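Arginine decarboxylase (Campylobacter jejuni subsp. jejuni, PDB 3NZP) probably decarboxylates arginine to agmatine with the help of pyridoxal 5'-phosphate, a step in polyamine biosynthesis. Local coordinates at residues G107-S112 and P128-G133; E115-M120 and I140-I145; I153-E158 and P176-G181. All coordinates share one frame; numbering follows the deposited sequence.

Contact 1: G107-S112 and P128-G133; sequences GLEAGS and PITVNG
The carbonyl oxygen of A110 takes the backbone N-H of N132, O to N 2.9 Å, while CA of V131 leans on the same oxygen. It is one of four backbone bonds joining strands 107-110 and 128-131, which run parallel at 15°. T130 is held through both its backbone atoms: its N donates to L108 O and its O accepts from A110 N.

The side chains of E109 and T130 share one face. E109 has CG anti to its backbone N (chi1 -175°), bringing CG to 3.3 Å from T130 OG1. The chain then bends, and OE1 accepts from N132 ND2 at 3.0 Å. The amide meets this oxygen on the anti side, 22° out of the carboxylate plane, with the two flat groups turned only 25° apart. The T130 hydroxyl finds its hydrogen-bond partner in E320.

On the other face L108, A110, I129 and V131 turn outward, where A110 and V131 meet helix 113-122. N132 touches the bound cofactor and packs on C483 of the second subunit, the predicted proton donor. E109, behind N132, is thus placed to orient its amide beside the pyridoxal phosphate, consistent with a second-shell role.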
loop_
_atom_site.group_PDB
_atom_site.type_symbol
_atom_site.label_atom_id
_atom_site.label_comp_id
_atom_site.label_asym_id
_atom_site.label_seq_id
_atom_site.Cartn_x
_atom_site.Cartn_y
_atom_site.Cartn_z
ATOM N N GLY B 107 21.993 2.113 -17.947
ATOM C CA GLY B 107 21.678 3.435 -17.437
ATOM C C GLY B 107 20.683 3.466 -16.294
ATOM O O GLY B 107 20.309 2.426 -15.756
ATOM N N LEU B 108 20.259 4.672 -15.922
ATOM C CA LEU B 108 19.309 4.862 -14.834
ATOM C C LEU B 108 18.202 5.808 -15.255
ATOM O O LEU B 108 18.423 6.757 -16.013
ATOM C CB LEU B 108 20.007 5.431 -13.591
ATOM C CG LEU B 108 20.916 4.502 -12.778
ATOM C CD1 LEU B 108 21.591 5.264 -11.656
ATOM C CD2 LEU B 108 20.089 3.378 -12.212
ATOM N N GLU B 109 17.004 5.550 -14.753
ATOM C CA GLU B 109 15.856 6.379 -15.071
ATOM C C GLU B 109 15.381 7.011 -13.771
ATOM O O GLU B 109 15.391 6.367 -12.726
ATOM C CB GLU B 109 14.762 5.504 -15.698
ATOM C CG GLU B 109 13.539 6.248 -16.190
ATOM C CD GLU B 109 12.528 6.498 -15.094
ATOM O OE1 GLU B 109 11.627 7.336 -15.307
ATOM O OE2 GLU B 109 12.619 5.858 -14.018
ATOM N N ALA B 110 14.991 8.276 -13.821
ATOM C CA ALA B 110 14.513 8.952 -12.624
ATOM C C ALA B 110 13.211 9.648 -12.958
ATOM O O ALA B 110 13.001 10.080 -14.094
ATOM C CB ALA B 110 15.534 9.955 -12.146
ATOM N N GLY B 111 12.336 9.754 -11.967
ATOM C CA GLY B 111 11.055 10.394 -12.190
ATOM C C GLY B 111 10.723 11.416 -11.123
ATOM O O GLY B 111 9.553 11.690 -10.868
ATOM N N SER B 112 11.751 11.980 -10.501
ATOM C CA SER B 112 11.565 12.978 -9.461
ATOM C C SER B 112 12.914 13.612 -9.124
ATOM O O SER B 112 13.971 13.069 -9.461
ATOM C CB SER B 112 10.971 12.332 -8.197
ATOM O OG SER B 112 11.914 11.482 -7.552
ATOM N N PRO B 128 23.563 6.333 -20.025
ATOM C CA PRO B 128 22.433 7.245 -20.178
ATOM C C PRO B 128 21.568 7.377 -18.921
ATOM O O PRO B 128 21.439 6.442 -18.118
ATOM C CB PRO B 128 21.675 6.648 -21.356
ATOM C CG PRO B 128 21.852 5.189 -21.134
ATOM C CD PRO B 128 23.305 5.056 -20.706
ATOM N N ILE B 129 20.995 8.559 -18.752
ATOM C CA ILE B 129 20.119 8.822 -17.639
ATOM C C ILE B 129 18.890 9.445 -18.260
ATOM O O ILE B 129 18.967 10.527 -18.845
ATOM C CB ILE B 129 20.760 9.807 -16.636
ATOM C CG1 ILE B 129 21.907 9.121 -15.905
ATOM C CG2 ILE B 129 19.735 10.273 -15.611
ATOM C CD1 ILE B 129 22.595 10.019 -14.915
ATOM N N THR B 130 17.765 8.745 -18.192
ATOM C CA THR B 130 16.536 9.298 -18.745
ATOM C C THR B 130 15.758 9.883 -17.578
ATOM O O THR B 130 15.904 9.434 -16.435
ATOM C CB THR B 130 15.667 8.230 -19.467
ATOM O OG1 THR B 130 15.548 7.061 -18.648
ATOM C CG2 THR B 130 16.275 7.852 -20.811
ATOM N N VAL B 131 14.947 10.893 -17.861
ATOM C CA VAL B 131 14.153 11.546 -16.829
ATOM C C VAL B 131 12.689 11.718 -17.261
ATOM O O VAL B 131 12.382 12.497 -18.164
ATOM C CB VAL B 131 14.725 12.952 -16.482
ATOM C CG1 VAL B 131 13.986 13.522 -15.291
ATOM C CG2 VAL B 131 16.209 12.867 -16.187
ATOM N N ASN B 132 11.788 10.988 -16.616
ATOM C CA ASN B 132 10.372 11.084 -16.941
ATOM C C ASN B 132 9.630 11.800 -15.828
ATOM O O ASN B 132 10.215 12.126 -14.796
ATOM C CB ASN B 132 9.794 9.691 -17.154
ATOM C CG ASN B 132 10.390 9.010 -18.360
ATOM O OD1 ASN B 132 10.320 9.534 -19.476
ATOM N ND2 ASN B 132 10.992 7.839 -18.150
ATOM N N GLY B 133 8.344 12.060 -16.032
ATOM C CA GLY B 133 7.570 12.744 -15.009
ATOM C C GLY B 133 7.390 14.223 -15.301
ATOM O O GLY B 133 7.961 14.751 -16.253
#

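Contact 2: E115-M120 and I140-I145; sequences ELLLAM and INIGFI
Helices 113-122 and 137-148 run side by side in the same direction, their axes in segments 115-120 and 140-145 standing 10.7 Å apart and inclined by just 5°. The backbones come nearest where L116 faces G143, with 7.7 Å between the CA atoms.

I142 is the residue most covered by the opposite helix and meets three of its side chains. Its CG1 is anti to the backbone N (chi1 166°) and points at the neighbouring helix. L117 straddles the tip: both CD1 and CD2 lie against I142 CD1, the L117 CD1 to I142 CD1 separation being 3.3 Å. Further along, the selenium of M120, a selenomethionine, rests on the shaft of the isoleucine, SE to I142 CG1 3.5 Å. L116 comes tip to tip with I142, its CD1 4.0 Å from I142 CG2, and the same methyl settles over the backbone of G143, 4.1 Å from G143 CA.

A bend at chi3 (56°) turns CE of M120 toward the next turn of the opposite helix. There it meets I145 CG1 at 3.8 Å, the two side chains crossing at about a right angle. No hydrogen bond links the segments; the joint is wholly apolar and buried.

Its two flanks are covered differently. L116 also reaches I153 of the strand beneath, whereas L117, M120 and I145 pack against I556, L574 and I592 of the second subunit, and R577 of that subunit bonds to M120 O. Near-parallel neighbours of this kind, each following its own barrel strand, are the outer helices of the alpha/beta barrel found in fold type III pyridoxal phosphate enzymes, here with the dimer partner lying against them.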
loop_
_atom_site.group_PDB
_atom_site.type_symbol
_atom_site.label_atom_id
_atom_site.label_comp_id
_atom_site.label_asym_id
_atom_site.label_seq_id
_atom_site.Cartn_x
_atom_site.Cartn_y
_atom_site.Cartn_z
ATOM N N GLU B 115 15.050 11.221 -7.098
ATOM C CA GLU B 115 15.657 10.169 -7.904
ATOM C C GLU B 115 16.732 10.685 -8.853
ATOM O O GLU B 115 17.769 10.037 -9.030
ATOM C CB GLU B 115 14.592 9.422 -8.708
ATOM C CG GLU B 115 13.548 8.751 -7.852
ATOM C CD GLU B 115 12.637 7.840 -8.646
ATOM O OE1 GLU B 115 12.293 8.194 -9.794
ATOM O OE2 GLU B 115 12.258 6.781 -8.114
ATOM N N LEU B 116 16.487 11.838 -9.470
ATOM C CA LEU B 116 17.459 12.401 -10.397
ATOM C C LEU B 116 18.780 12.631 -9.673
ATOM O O LEU B 116 19.838 12.263 -10.180
ATOM C CB LEU B 116 16.968 13.733 -10.978
ATOM C CG LEU B 116 17.361 14.040 -12.430
ATOM C CD1 LEU B 116 17.242 15.527 -12.650
ATOM C CD2 LEU B 116 18.775 13.574 -12.732
ATOM N N LEU B 117 18.719 13.245 -8.491
ATOM C CA LEU B 117 19.936 13.489 -7.728
ATOM C C LEU B 117 20.659 12.176 -7.499
ATOM O O LEU B 117 21.848 12.065 -7.794
ATOM C CB LEU B 117 19.641 14.151 -6.374
ATOM C CG LEU B 117 19.805 15.674 -6.196
ATOM C CD1 LEU B 117 20.854 16.194 -7.175
ATOM C CD2 LEU B 117 18.477 16.395 -6.413
ATOM N N LEU B 118 19.942 11.182 -6.980
ATOM C CA LEU B 118 20.534 9.875 -6.728
ATOM C C LEU B 118 21.249 9.408 -7.993
ATOM O O LEU B 118 22.444 9.109 -7.984
ATOM C CB LEU B 118 19.449 8.858 -6.382
ATOM C CG LEU B 118 19.765 7.721 -5.399
ATOM C CD1 LEU B 118 18.976 6.508 -5.836
ATOM C CD2 LEU B 118 21.266 7.397 -5.348
ATOM N N ALA B 119 20.495 9.349 -9.084
ATOM C CA ALA B 119 21.031 8.917 -10.361
ATOM C C ALA B 119 22.303 9.674 -10.706
ATOM O O ALA B 119 23.292 9.078 -11.115
ATOM C CB ALA B 119 20.005 9.113 -11.437
HETATM N N MSE B 120 22.274 10.989 -10.536
HETATM C CA MSE B 120 23.424 11.825 -10.841
HETATM C C MSE B 120 24.651 11.472 -10.038
HETATM O O MSE B 120 25.771 11.817 -10.412
HETATM C CB MSE B 120 23.085 13.276 -10.596
HETATM C CG MSE B 120 22.238 13.839 -11.669
HETATM SE SE MSE B 120 21.551 15.535 -11.182
HETATM C CE MSE B 120 23.266 16.416 -10.816
ATOM N N ILE B 140 14.294 20.838 -14.261
ATOM C CA ILE B 140 14.929 21.030 -15.555
ATOM C C ILE B 140 16.349 21.548 -15.359
ATOM O O ILE B 140 17.300 21.057 -15.976
ATOM C CB ILE B 140 14.128 22.022 -16.415
ATOM C CG1 ILE B 140 12.705 21.484 -16.590
ATOM C CG2 ILE B 140 14.782 22.213 -17.769
ATOM C CD1 ILE B 140 11.811 22.365 -17.423
ATOM N N ASN B 141 16.494 22.530 -14.477
ATOM C CA ASN B 141 17.801 23.097 -14.200
ATOM C C ASN B 141 18.776 22.057 -13.710
ATOM O O ASN B 141 19.893 21.948 -14.223
ATOM C CB ASN B 141 17.690 24.215 -13.185
ATOM C CG ASN B 141 17.599 25.550 -13.845
ATOM O OD1 ASN B 141 18.517 25.953 -14.554
ATOM N ND2 ASN B 141 16.485 26.248 -13.639
ATOM N N ILE B 142 18.380 21.283 -12.714
ATOM C CA ILE B 142 19.281 20.266 -12.216
ATOM C C ILE B 142 19.609 19.261 -13.321
ATOM O O ILE B 142 20.705 18.699 -13.354
ATOM C CB ILE B 142 18.683 19.552 -10.989
ATOM C CG1 ILE B 142 19.464 18.274 -10.698
ATOM C CG2 ILE B 142 17.240 19.243 -11.223
ATOM C CD1 ILE B 142 18.922 17.517 -9.519
ATOM N N GLY B 143 18.668 19.051 -14.242
ATOM C CA GLY B 143 18.919 18.124 -15.342
ATOM C C GLY B 143 20.059 18.677 -16.173
ATOM O O GLY B 143 20.954 17.952 -16.620
ATOM N N PHE B 144 19.999 19.992 -16.367
ATOM C CA PHE B 144 21.005 20.744 -17.103
ATOM C C PHE B 144 22.342 20.637 -16.398
ATOM O O PHE B 144 23.364 20.367 -17.037
ATOM C CB PHE B 144 20.614 22.220 -17.178
ATOM C CG PHE B 144 20.023 22.631 -18.490
ATOM C CD1 PHE B 144 20.819 23.201 -19.477
ATOM C CD2 PHE B 144 18.671 22.441 -18.745
ATOM C CE1 PHE B 144 20.273 23.575 -20.709
ATOM C CE2 PHE B 144 18.118 22.809 -19.968
ATOM C CZ PHE B 144 18.921 23.377 -20.950
ATOM N N ILE B 145 22.362 20.843 -15.086
ATOM C CA ILE B 145 23.661 20.758 -14.432
ATOM C C ILE B 145 24.211 19.347 -14.548
ATOM O O ILE B 145 25.423 19.158 -14.535
ATOM C CB ILE B 145 23.670 21.190 -12.908
ATOM C CG1 ILE B 145 23.599 19.978 -12.017
ATOM C CG2 ILE B 145 22.518 22.121 -12.553
ATOM C CD1 ILE B 145 23.866 20.385 -10.628
#

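Contact 3: I153-E158 and P176-G181; sequences ITLTIE and PKPNIG
P178 lays its ring alongside I153, both side chains pointing the same way, with P178 CB 3.7 Å from I153 CG2. The far side of the ring is met by L155, which crosses it obliquely and brings CD2 to 3.9 Å from P178 CG. Further along the strands on the same face, I157 leans over I180, its CD1 3.5 Å from I180 CG2. These apolar groups turn outward to the helices: F144 of helix 137-148 touches P178, and L155 and I157 lie against helix 160-170.

The opposite face carries T154, T156 and N179. T154 OG1 sits beside the N179 side chain, 3.4 Å from CB. With CG2 anti to the backbone N, T154 extends this methyl toward the backbone of G181, which has no side chain between the two threonines; T156 CG2 lies over the G181 carbonyl.

Four bonds join the backbones, strand pieces 153-157 and 179-181 running parallel in sense but inclined by 32°. N179 N donates to I153 O and L155 N to N179 O, the latter at 2.7 Å. Next, G181 N approaches L155 O from well above the carbonyl plane, 43° out of it, and I157 N closes the series on G181 O.

Just past the strand, E158 forms a salt bridge with R183, and T156 packs on the cofactor-contacting N132. The pairing thus separates two chemistries, a greasy outer seam under the helices and a hydroxyl- and amide-bearing inner face, with the T156 side chain about 7 Å from the bound pyridoxal phosphate.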
loop_
_atom_site.group_PDB
_atom_site.type_symbol
_atom_site.label_atom_id
_atom_site.label_comp_id
_atom_site.label_asym_id
_atom_site.label_seq_id
_atom_site.Cartn_x
_atom_site.Cartn_y
_atom_site.Cartn_z
ATOM N N ILE B 153 22.571 12.754 -19.990
ATOM C CA ILE B 153 21.177 12.863 -19.572
ATOM C C ILE B 153 20.220 13.281 -20.683
ATOM O O ILE B 153 20.579 14.054 -21.571
ATOM C CB ILE B 153 21.046 13.834 -18.366
ATOM C CG1 ILE B 153 19.614 13.831 -17.841
ATOM C CG2 ILE B 153 21.462 15.232 -18.766
ATOM C CD1 ILE B 153 19.425 14.630 -16.563
ATOM N N THR B 154 19.005 12.740 -20.631
ATOM C CA THR B 154 17.955 13.034 -21.607
ATOM C C THR B 154 16.686 13.405 -20.856
ATOM O O THR B 154 16.184 12.616 -20.055
ATOM C CB THR B 154 17.625 11.792 -22.500
ATOM O OG1 THR B 154 18.766 11.439 -23.296
ATOM C CG2 THR B 154 16.443 12.085 -23.420
ATOM N N LEU B 155 16.166 14.602 -21.101
ATOM C CA LEU B 155 14.925 15.032 -20.449
ATOM C C LEU B 155 13.755 14.697 -21.355
ATOM O O LEU B 155 13.630 15.254 -22.442
ATOM C CB LEU B 155 14.939 16.540 -20.203
ATOM C CG LEU B 155 15.387 17.049 -18.837
ATOM C CD1 LEU B 155 16.452 16.172 -18.237
ATOM C CD2 LEU B 155 15.877 18.463 -19.004
ATOM N N THR B 156 12.895 13.791 -20.916
ATOM C CA THR B 156 11.739 13.419 -21.716
ATOM C C THR B 156 10.540 14.333 -21.408
ATOM O O THR B 156 10.019 14.320 -20.291
ATOM C CB THR B 156 11.352 11.956 -21.451
ATOM O OG1 THR B 156 12.438 11.098 -21.815
ATOM C CG2 THR B 156 10.129 11.578 -22.250
ATOM N N ILE B 157 10.117 15.119 -22.402
ATOM C CA ILE B 157 8.987 16.048 -22.264
ATOM C C ILE B 157 7.640 15.325 -22.206
ATOM O O ILE B 157 7.377 14.427 -22.999
ATOM C CB ILE B 157 8.939 17.071 -23.455
ATOM C CG1 ILE B 157 9.960 18.175 -23.228
ATOM C CG2 ILE B 157 7.568 17.708 -23.584
ATOM C CD1 ILE B 157 11.370 17.696 -23.328
ATOM N N GLU B 158 6.789 15.737 -21.273
ATOM C CA GLU B 158 5.473 15.137 -21.114
ATOM C C GLU B 158 4.427 16.036 -21.771
ATOM O O GLU B 158 3.341 15.582 -22.118
ATOM C CB GLU B 158 5.148 14.985 -19.630
ATOM C CG GLU B 158 6.223 14.282 -18.822
ATOM C CD GLU B 158 6.353 12.819 -19.184
ATOM O OE1 GLU B 158 5.298 12.166 -19.319
ATOM O OE2 GLU B 158 7.498 12.322 -19.323
ATOM N N PRO B 176 26.826 23.291 -22.384
ATOM C CA PRO B 176 26.306 21.924 -22.213
ATOM C C PRO B 176 24.799 21.883 -21.948
ATOM O O PRO B 176 24.306 22.443 -20.959
ATOM C CB PRO B 176 27.119 21.384 -21.030
ATOM C CG PRO B 176 28.384 22.214 -21.075
ATOM C CD PRO B 176 27.845 23.593 -21.366
ATOM N N LYS B 177 24.066 21.240 -22.847
ATOM C CA LYS B 177 22.626 21.115 -22.683
ATOM C C LYS B 177 22.205 19.654 -22.774
ATOM O O LYS B 177 22.802 18.856 -23.505
ATOM C CB LYS B 177 21.868 21.972 -23.710
ATOM C CG LYS B 177 22.688 22.411 -24.925
ATOM C CD LYS B 177 21.914 23.361 -25.848
ATOM C CE LYS B 177 21.520 24.666 -25.157
ATOM N NZ LYS B 177 22.697 25.436 -24.643
ATOM N N PRO B 178 21.175 19.278 -22.003
ATOM C CA PRO B 178 20.702 17.894 -22.018
ATOM C C PRO B 178 20.014 17.515 -23.317
ATOM O O PRO B 178 19.640 18.370 -24.124
ATOM C CB PRO B 178 19.759 17.846 -20.822
ATOM C CG PRO B 178 19.213 19.241 -20.769
ATOM C CD PRO B 178 20.406 20.098 -21.045
ATOM N N ASN B 179 19.876 16.216 -23.527
ATOM C CA ASN B 179 19.207 15.715 -24.707
ATOM C C ASN B 179 17.730 15.786 -24.437
ATOM O O ASN B 179 17.284 15.566 -23.314
ATOM C CB ASN B 179 19.602 14.278 -24.967
ATOM C CG ASN B 179 20.872 14.180 -25.735
ATOM O OD1 ASN B 179 21.496 13.110 -25.796
ATOM N ND2 ASN B 179 21.275 15.298 -26.350
ATOM N N ILE B 180 16.964 16.087 -25.472
ATOM C CA ILE B 180 15.530 16.189 -25.323
ATOM C C ILE B 180 14.818 14.936 -25.825
ATOM O O ILE B 180 15.129 14.424 -26.894
ATOM C CB ILE B 180 15.020 17.415 -26.080
ATOM C CG1 ILE B 180 15.581 18.687 -25.430
ATOM C CG2 ILE B 180 13.509 17.406 -26.105
ATOM C CD1 ILE B 180 15.210 19.976 -26.142
ATOM N N GLY B 181 13.877 14.427 -25.038
ATOM C CA GLY B 181 13.134 13.248 -25.453
ATOM C C GLY B 181 11.658 13.592 -25.523
ATOM O O GLY B 181 11.184 14.415 -24.737
#

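Following the chain from the N terminus, contact 1 closes the beta-alpha-beta unit of strand 107-110, helix 113-122 and strand 128-131. That helix and helix 137-148 form contact 2, so contacts 1 and 2 cross: segment 115-120 lies within the loop of contact 1 and segment 128-133 within that of contact 2. Contact 3 follows in series, closing the unit of strand 152-157, helix 160-170 and strand 179-183. Strands 128-131 and 152-157 are neighbours, so contacts 1 and 3 continue one barrel wall, probably hydrogen-bonded from I129 O to T154 N. A110 under L116 and F144 against P178 tie the helix layer of contact 2 to both strand pairs.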